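Long-range contact in Alpha/beta hydrolase (Pectobacterium atrosepticum SCRI1043, PDB 3BDV), which adopts the alpha/beta-hydrolase fold, binds calcium and is probably a serine hydrolase of unknown substrate: residues D30-R41 / A166-L177. Sequence-based numbering, arbitrary orientation.
Sequences DDEHWQSHWERR and AEAGFGPWEYGL
Trp34, Trp38 and Trp173 form an aromatic cluster where helix 34-41 packs against the loop leading into helix 174-185 and the first turn of that helix, on one side of the central parallel sheet of this alpha/beta-hydrolase fold. Trp173 turns the edge of its six-membered ring onto a face of Trp34, a T-shaped pair with planes at 71°; against Trp38 it is nearly parallel but slid apart, Trp173 CE3 reaching Trp38 CZ2 at 3.5 Å. On the opposite face of Trp34, His33 CE1 lies near the rim, beside Gln35 CG; His33, at the N-cap, accepts from Gln35 N through ND1. Trp34 NE1 is hydrogen-bonded to Ile164 O. Leu177 CD2 sits over one face of Trp38, 3.4 Å from the centroid of its five-membered ring, a close CH-pi contact. Trp38 NE1 donates to Pro172 O; this 3.0 Å bond lies in the ring plane but meets the carbonyl from above its own plane. Two backbone bonds pin the loop to the turn before helix 34-41 and to its first residue: Gly171 N to Glu32 O at 2.8 Å, and Trp34 N to Phe170 O at 3.0 Å. Gly171 follows a cis peptide, and its backbone and Pro172 lie over one face of His37, whose NE2 donates to Glu32 OE1. Nearer the surface, the extended Arg41 brings NH1 and NH2 end-on to the single atom Glu174 OE2, at 3.0 and 3.2 Å, in a salt bridge approaching from above the carboxylate plane; a water links NH1 to Pro172 O. Helix 4-15 flanks this end: Asp8 forms a salt bridge with Arg41 NE, and Thr4 OG1 is hydrogen-bonded to Glu174 OE2. Beneath the indoles lie Ile79 of strand 76-81 and Met103 and Val105 of strand 99-105.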
ATOM      1  N   ASP A  30      11.829   0.268  -7.811  1.00 23.42           N
ATOM      2  CA  ASP A  30      13.265   0.178  -7.974  1.00 26.86           C
ATOM      3  C   ASP A  30      14.012   0.260  -6.625  1.00 27.79           C
ATOM      4  O   ASP A  30      13.420   0.376  -5.550  1.00 27.04           O
ATOM      5  CB  ASP A  30      13.741   1.240  -8.980  1.00 26.75           C
ATOM      6  CG  ASP A  30      13.529   2.676  -8.483  1.00 32.60           C
ATOM      7  OD1 ASP A  30      13.328   2.866  -7.282  1.00 43.62           O
ATOM      8  OD2 ASP A  30      13.575   3.619  -9.302  1.00 41.61           O
ATOM      9  N   ASP A  31      15.325   0.172  -6.685  1.00 25.78           N
ATOM     10  CA  ASP A  31      16.110   0.014  -5.476  1.00 27.41           C
ATOM     11  C   ASP A  31      15.996   1.151  -4.494  1.00 24.37           C
ATOM     12  O   ASP A  31      16.123   0.919  -3.296  1.00 25.83           O
ATOM     13  CB  ASP A  31      17.583  -0.239  -5.807  1.00 29.49           C
ATOM     14  CG  ASP A  31      17.873  -1.705  -6.028  1.00 40.33           C
ATOM     15  OD1 ASP A  31      17.085  -2.543  -5.533  1.00 46.90           O
ATOM     16  OD2 ASP A  31      18.884  -2.033  -6.691  1.00 48.45           O
ATOM     17  N   GLU A  32      15.754   2.364  -4.983  1.00 23.58           N
ATOM     18  CA  GLU A  32      15.669   3.542  -4.115  1.00 21.57           C
ATOM     19  C   GLU A  32      14.268   3.926  -3.712  1.00 20.79           C
ATOM     20  O   GLU A  32      14.082   4.887  -2.982  1.00 23.40           O
ATOM     21  CB  GLU A  32      16.360   4.729  -4.743  1.00 22.34           C
ATOM     22  CG  GLU A  32      17.910   4.742  -4.470  1.00 33.72           C
ATOM     23  CD  GLU A  32      18.281   4.680  -2.959  1.00 43.07           C
ATOM     24  OE1 GLU A  32      17.705   5.435  -2.120  1.00 44.06           O
ATOM     25  OE2 GLU A  32      19.163   3.855  -2.613  1.00 53.18           O
ATOM     26  N   HIS A  33      13.291   3.171  -4.205  1.00 21.37           N
ATOM     27  CA  HIS A  33      11.893   3.364  -3.870  1.00 20.92           C
ATOM     28  C   HIS A  33      11.663   2.928  -2.427  1.00 21.75           C
ATOM     29  O   HIS A  33      12.288   1.977  -1.941  1.00 21.57           O
ATOM     30  CB  HIS A  33      11.062   2.506  -4.830  1.00 22.44           C
ATOM     31  CG  HIS A  33       9.597   2.765  -4.810  1.00 24.25           C
ATOM     32  ND1 HIS A  33       8.748   2.220  -3.862  1.00 19.74           N
ATOM     33  CD2 HIS A  33       8.803   3.386  -5.712  1.00 25.80           C
ATOM     34  CE1 HIS A  33       7.507   2.567  -4.151  1.00 21.11           C
ATOM     35  NE2 HIS A  33       7.514   3.278  -5.265  1.00 21.17           N
ATOM     36  N   TRP A  34      10.791   3.652  -1.741  1.00 21.79           N
ATOM     37  CA  TRP A  34      10.435   3.342  -0.358  1.00 19.93           C
ATOM     38  C   TRP A  34      10.063   1.895  -0.111  1.00 18.53           C
ATOM     39  O   TRP A  34      10.405   1.354   0.916  1.00 20.05           O
ATOM     40  CB  TRP A  34       9.327   4.276   0.173  1.00 19.85           C
ATOM     41  CG  TRP A  34       8.039   4.283  -0.599  1.00 19.75           C
ATOM     42  CD1 TRP A  34       7.726   5.092  -1.670  1.00 21.98           C
ATOM     43  CD2 TRP A  34       6.847   3.544  -0.307  1.00 16.49           C
ATOM     44  NE1 TRP A  34       6.472   4.837  -2.114  1.00 23.79           N
ATOM     45  CE2 TRP A  34       5.905   3.875  -1.313  1.00 20.68           C
ATOM     46  CE3 TRP A  34       6.518   2.553   0.631  1.00 20.96           C
ATOM     47  CZ2 TRP A  34       4.645   3.297  -1.363  1.00 18.76           C
ATOM     48  CZ3 TRP A  34       5.266   1.980   0.565  1.00 16.53           C
ATOM     49  CH2 TRP A  34       4.343   2.385  -0.421  1.00 21.04           C
ATOM     50  N   GLN A  35       9.337   1.254  -1.006  1.00 20.50           N
ATOM     51  CA  GLN A  35       9.010  -0.157  -0.776  1.00 19.75           C
ATOM     52  C   GLN A  35      10.274  -1.031  -0.717  1.00 19.58           C
ATOM     53  O   GLN A  35      10.346  -1.980   0.074  1.00 20.14           O
ATOM     54  CB  GLN A  35       8.050  -0.656  -1.839  1.00 21.87           C
ATOM     55  CG  GLN A  35       6.635  -0.154  -1.631  1.00 21.68           C
ATOM     56  CD  GLN A  35       5.696  -0.607  -2.731  1.00 22.33           C
ATOM     57  OE1 GLN A  35       6.096  -0.652  -3.885  1.00 25.75           O
ATOM     58  NE2 GLN A  35       4.455  -0.933  -2.389  1.00 16.71           N
ATOM     59  N   SER A  36      11.293  -0.641  -1.486  1.00 21.74           N
ATOM     60  CA  SER A  36      12.570  -1.328  -1.459  1.00 18.96           C
ATOM     61  C   SER A  36      13.386  -0.971  -0.207  1.00 19.02           C
ATOM     62  O   SER A  36      14.048  -1.841   0.373  1.00 20.33           O
ATOM     63  CB  SER A  36      13.355  -1.101  -2.769  1.00 22.11           C
ATOM     64  OG  SER A  36      12.653  -1.660  -3.900  1.00 20.33           O
ATOM     65  N   HIS A  37      13.404   0.294   0.198  1.00 19.64           N
ATOM     66  CA  HIS A  37      13.984   0.632   1.489  1.00 18.51           C
ATOM     67  C   HIS A  37      13.362  -0.226   2.570  1.00 20.39           C
ATOM     68  O   HIS A  37      14.062  -0.812   3.412  1.00 20.81           O
ATOM     69  CB  HIS A  37      13.787   2.117   1.804  1.00 19.67           C
ATOM     70  CG  HIS A  37      14.780   2.992   1.109  1.00 17.57           C
ATOM     71  ND1 HIS A  37      15.926   3.455   1.717  1.00 24.36           N
ATOM     72  CD2 HIS A  37      14.785   3.500  -0.151  1.00 21.02           C
ATOM     73  CE1 HIS A  37      16.601   4.203   0.861  1.00 21.10           C
ATOM     74  NE2 HIS A  37      15.939   4.244  -0.285  1.00 19.45           N
ATOM     75  N   TRP A  38      12.053  -0.325   2.546  1.00 20.17           N
ATOM     76  CA  TRP A  38      11.345  -1.047   3.622  1.00 19.41           C
ATOM     77  C   TRP A  38      11.624  -2.550   3.623  1.00 20.28           C
ATOM     78  O   TRP A  38      11.804  -3.167   4.683  1.00 20.09           O
ATOM     79  CB  TRP A  38       9.844  -0.747   3.579  1.00 19.18           C
ATOM     80  CG  TRP A  38       9.519   0.686   3.880  1.00 17.21           C
ATOM     81  CD1 TRP A  38      10.413   1.738   4.061  1.00 18.38           C
ATOM     82  CD2 TRP A  38       8.219   1.258   3.955  1.00 15.96           C
ATOM     83  NE1 TRP A  38       9.723   2.882   4.297  1.00 21.00           N
ATOM     84  CE2 TRP A  38       8.379   2.635   4.209  1.00 17.84           C
ATOM     85  CE3 TRP A  38       6.934   0.740   3.855  1.00 20.60           C
ATOM     86  CZ2 TRP A  38       7.296   3.482   4.372  1.00 20.26           C
ATOM     87  CZ3 TRP A  38       5.872   1.582   4.014  1.00 18.35           C
ATOM     88  CH2 TRP A  38       6.060   2.933   4.286  1.00 19.03           C
ATOM     89  N   GLU A  39      11.718  -3.111   2.434  1.00 19.40           N
ATOM     90  CA  GLU A  39      12.072  -4.518   2.276  1.00 21.36           C
ATOM     91  C   GLU A  39      13.453  -4.808   2.835  1.00 20.02           C
ATOM     92  O   GLU A  39      13.637  -5.798   3.511  1.00 21.55           O
ATOM     93  CB  GLU A  39      12.015  -4.882   0.819  1.00 20.76           C
ATOM     94  CG  GLU A  39      12.144  -6.348   0.572  1.00 26.68           C
ATOM     95  CD  GLU A  39      12.106  -6.669  -0.894  1.00 29.19           C
ATOM     96  OE1 GLU A  39      12.447  -5.782  -1.747  1.00 22.03           O
ATOM     97  OE2 GLU A  39      11.755  -7.830  -1.171  1.00 31.55           O
ATOM     98  N   ARG A  40      14.439  -3.968   2.517  1.00 23.39           N
ATOM     99  CA  ARG A  40      15.776  -4.113   3.104  1.00 22.31           C
ATOM    100  C   ARG A  40      15.774  -3.913   4.629  1.00 22.84           C
ATOM    101  O   ARG A  40      16.494  -4.595   5.356  1.00 21.88           O
ATOM    102  CB  ARG A  40      16.790  -3.132   2.495  1.00 21.37           C
ATOM    103  CG  ARG A  40      17.104  -3.344   1.035  1.00 19.18           C
ATOM    104  CD  ARG A  40      18.291  -2.505   0.598  1.00 21.42           C
ATOM    105  NE  ARG A  40      17.976  -1.070   0.515  1.00 26.22           N
ATOM    106  CZ  ARG A  40      17.358  -0.496  -0.522  1.00 23.26           C
ATOM    107  NH1 ARG A  40      16.973  -1.201  -1.578  1.00 24.25           N
ATOM    108  NH2 ARG A  40      17.167   0.796  -0.508  1.00 22.71           N
ATOM    109  N   ARG A  41      14.981  -2.960   5.111  1.00 22.14           N
ATOM    110  CA  ARG A  41      14.933  -2.665   6.544  1.00 19.79           C
ATOM    111  C   ARG A  41      14.243  -3.759   7.393  1.00 21.81           C
ATOM    112  O   ARG A  41      14.663  -4.029   8.544  1.00 20.54           O
ATOM    113  CB  ARG A  41      14.271  -1.292   6.719  1.00 19.64           C
ATOM    114  CG  ARG A  41      14.327  -0.744   8.080  1.00 22.56           C
ATOM    115  CD  ARG A  41      13.793   0.627   8.081  1.00 22.56           C
ATOM    116  NE  ARG A  41      13.757   1.215   9.420  1.00 25.20           N
ATOM    117  CZ  ARG A  41      13.783   2.519   9.657  1.00 28.54           C
ATOM    118  NH1 ARG A  41      13.910   3.375   8.663  1.00 23.02           N
ATOM    119  NH2 ARG A  41      13.719   2.973  10.896  1.00 28.37           N
ATOM    120  N   ALA A 166      11.053   7.247  -5.664  1.00 21.68           N
ATOM    121  CA  ALA A 166      12.448   7.589  -5.400  1.00 21.56           C
ATOM    122  C   ALA A 166      12.780   8.953  -5.924  1.00 22.72           C
ATOM    123  O   ALA A 166      13.495   9.701  -5.273  1.00 24.16           O
ATOM    124  CB  ALA A 166      13.360   6.566  -6.035  1.00 21.91           C
ATOM    125  N   GLU A 167      12.272   9.252  -7.115  1.00 22.97           N
ATOM    126  CA  GLU A 167      12.597  10.489  -7.820  1.00 25.34           C
ATOM    127  C   GLU A 167      12.128  11.672  -6.987  1.00 23.98           C
ATOM    128  O   GLU A 167      12.734  12.713  -7.053  1.00 21.48           O
ATOM    129  CB  GLU A 167      11.957  10.510  -9.213  1.00 24.94           C
ATOM    130  CG  GLU A 167      12.492   9.393 -10.177  1.00 32.02           C
ATOM    131  CD  GLU A 167      11.708   8.043 -10.112  1.00 41.92           C
ATOM    132  OE1 GLU A 167      11.440   7.494  -9.023  1.00 29.48           O
ATOM    133  OE2 GLU A 167      11.354   7.511 -11.186  1.00 51.41           O
ATOM    134  N   ALA A 168      11.069  11.471  -6.191  1.00 22.74           N
ATOM    135  CA  ALA A 168      10.549  12.463  -5.224  1.00 20.40           C
ATOM    136  C   ALA A 168      11.210  12.447  -3.826  1.00 25.15           C
ATOM    137  O   ALA A 168      10.859  13.244  -2.918  1.00 25.91           O
ATOM    138  CB  ALA A 168       9.014  12.293  -5.095  1.00 20.90           C
ATOM    139  N   GLY A 169      12.167  11.549  -3.603  1.00 22.27           N
ATOM    140  CA  GLY A 169      12.796  11.479  -2.298  1.00 23.29           C
ATOM    141  C   GLY A 169      12.250  10.417  -1.364  1.00 24.95           C
ATOM    142  O   GLY A 169      12.527  10.471  -0.189  1.00 28.11           O
ATOM    143  N   PHE A 170      11.493   9.468  -1.892  1.00 22.91           N
ATOM    144  CA  PHE A 170      10.914   8.384  -1.097  1.00 22.45           C
ATOM    145  C   PHE A 170      11.390   7.085  -1.735  1.00 23.29           C
ATOM    146  O   PHE A 170      10.699   6.531  -2.589  1.00 22.86           O
ATOM    147  CB  PHE A 170       9.397   8.424  -1.140  1.00 24.51           C
ATOM    148  CG  PHE A 170       8.804   9.730  -0.738  1.00 20.09           C
ATOM    149  CD1 PHE A 170       8.636  10.738  -1.671  1.00 22.48           C
ATOM    150  CD2 PHE A 170       8.392   9.947   0.540  1.00 26.75           C
ATOM    151  CE1 PHE A 170       8.118  11.947  -1.316  1.00 21.32           C
ATOM    152  CE2 PHE A 170       7.857  11.171   0.914  1.00 28.46           C
ATOM    153  CZ  PHE A 170       7.723  12.162  -0.015  1.00 24.05           C
ATOM    154  N   GLY A 171      12.568   6.593  -1.347  1.00 23.17           N
ATOM    155  CA  GLY A 171      13.339   7.074  -0.209  1.00 23.91           C
ATOM    156  C   GLY A 171      12.974   6.310   1.034  1.00 22.50           C
ATOM    157  O   GLY A 171      12.018   5.547   1.045  1.00 24.14           O
ATOM    158  N   PRO A 172      13.727   6.521   2.110  1.00 20.44           N
ATOM    159  CA  PRO A 172      13.452   5.768   3.315  1.00 20.22           C
ATOM    160  C   PRO A 172      12.082   6.000   3.904  1.00 19.82           C
ATOM    161  O   PRO A 172      11.610   5.145   4.564  1.00 22.07           O
ATOM    162  CB  PRO A 172      14.504   6.254   4.312  1.00 22.00           C
ATOM    163  CG  PRO A 172      15.322   7.150   3.618  1.00 21.86           C
ATOM    164  CD  PRO A 172      14.863   7.442   2.279  1.00 21.03           C
ATOM    165  N   TRP A 173      11.535   7.198   3.735  1.00 21.39           N
ATOM    166  CA  TRP A 173      10.198   7.552   4.213  1.00 20.33           C
ATOM    167  C   TRP A 173       9.839   7.035   5.602  1.00 21.72           C
ATOM    168  O   TRP A 173       8.921   6.211   5.781  1.00 20.07           O
ATOM    169  CB  TRP A 173       9.134   7.124   3.184  1.00 19.86           C
ATOM    170  CG  TRP A 173       7.801   7.868   3.324  1.00 18.93           C
ATOM    171  CD1 TRP A 173       7.582   9.133   3.803  1.00 22.16           C
ATOM    172  CD2 TRP A 173       6.508   7.346   2.972  1.00 18.40           C
ATOM    173  NE1 TRP A 173       6.243   9.433   3.743  1.00 18.74           N
ATOM    174  CE2 TRP A 173       5.564   8.347   3.263  1.00 19.94           C
ATOM    175  CE3 TRP A 173       6.071   6.142   2.411  1.00 25.83           C
ATOM    176  CZ2 TRP A 173       4.209   8.176   3.030  1.00 18.53           C
ATOM    177  CZ3 TRP A 173       4.727   5.938   2.224  1.00 20.97           C
ATOM    178  CH2 TRP A 173       3.806   6.954   2.513  1.00 22.54           C
ATOM    179  N   GLU A 174      10.550   7.570   6.585  1.00 23.65           N
ATOM    180  CA  GLU A 174      10.274   7.244   7.966  1.00 25.46           C
ATOM    181  C   GLU A 174       8.860   7.649   8.370  1.00 23.11           C
ATOM    182  O   GLU A 174       8.243   6.952   9.203  1.00 21.53           O
ATOM    183  CB  GLU A 174      11.316   7.884   8.866  1.00 28.12           C
ATOM    184  CG  GLU A 174      12.660   7.236   8.714  1.00 34.60           C
ATOM    185  CD  GLU A 174      13.230   6.722  10.006  1.00 40.76           C
ATOM    186  OE1 GLU A 174      12.677   7.017  11.083  1.00 56.32           O
ATOM    187  OE2 GLU A 174      14.241   6.013   9.952  1.00 41.47           O
ATOM    188  N   TYR A 175       8.327   8.739   7.804  1.00 22.74           N
ATOM    189  CA  TYR A 175       6.960   9.155   8.156  1.00 23.98           C
ATOM    190  C   TYR A 175       5.947   8.077   7.774  1.00 21.85           C
ATOM    191  O   TYR A 175       5.025   7.793   8.553  1.00 20.57           O
ATOM    192  CB  TYR A 175       6.545  10.524   7.550  1.00 24.72           C
ATOM    193  CG  TYR A 175       5.199  10.970   8.107  1.00 27.97           C
ATOM    194  CD1 TYR A 175       5.093  11.454   9.408  1.00 30.75           C
ATOM    195  CD2 TYR A 175       4.041  10.867   7.352  1.00 24.70           C
ATOM    196  CE1 TYR A 175       3.868  11.834   9.932  1.00 31.87           C
ATOM    197  CE2 TYR A 175       2.815  11.256   7.871  1.00 23.31           C
ATOM    198  CZ  TYR A 175       2.735  11.716   9.159  1.00 26.28           C
ATOM    199  OH  TYR A 175       1.494  12.041   9.684  1.00 29.97           O
ATOM    200  N   GLY A 176       6.105   7.458   6.603  1.00 21.85           N
ATOM    201  CA  GLY A 176       5.244   6.335   6.245  1.00 21.04           C
ATOM    202  C   GLY A 176       5.344   5.149   7.203  1.00 21.27           C
ATOM    203  O   GLY A 176       4.337   4.518   7.582  1.00 21.49           O
ATOM    204  N   LEU A 177       6.563   4.804   7.593  1.00 19.29           N
ATOM    205  CA  LEU A 177       6.774   3.773   8.592  1.00 20.40           C
ATOM    206  C   LEU A 177       6.152   4.110   9.927  1.00 19.55           C
ATOM    207  O   LEU A 177       5.552   3.250  10.575  1.00 19.12           O
ATOM    208  CB  LEU A 177       8.273   3.536   8.768  1.00 22.20           C
ATOM    209  CG  LEU A 177       8.995   2.834   7.630  1.00 18.92           C
ATOM    210  CD1 LEU A 177      10.475   2.784   7.992  1.00 18.65           C
ATOM    211  CD2 LEU A 177       8.404   1.392   7.347  1.00 20.56           C
TER
HETATM  212  O   HOH W   1      10.946   5.145  -7.730  1.00 28.77           O
HETATM  213  O   HOH W   2      13.446   3.109   5.658  1.00 21.16           O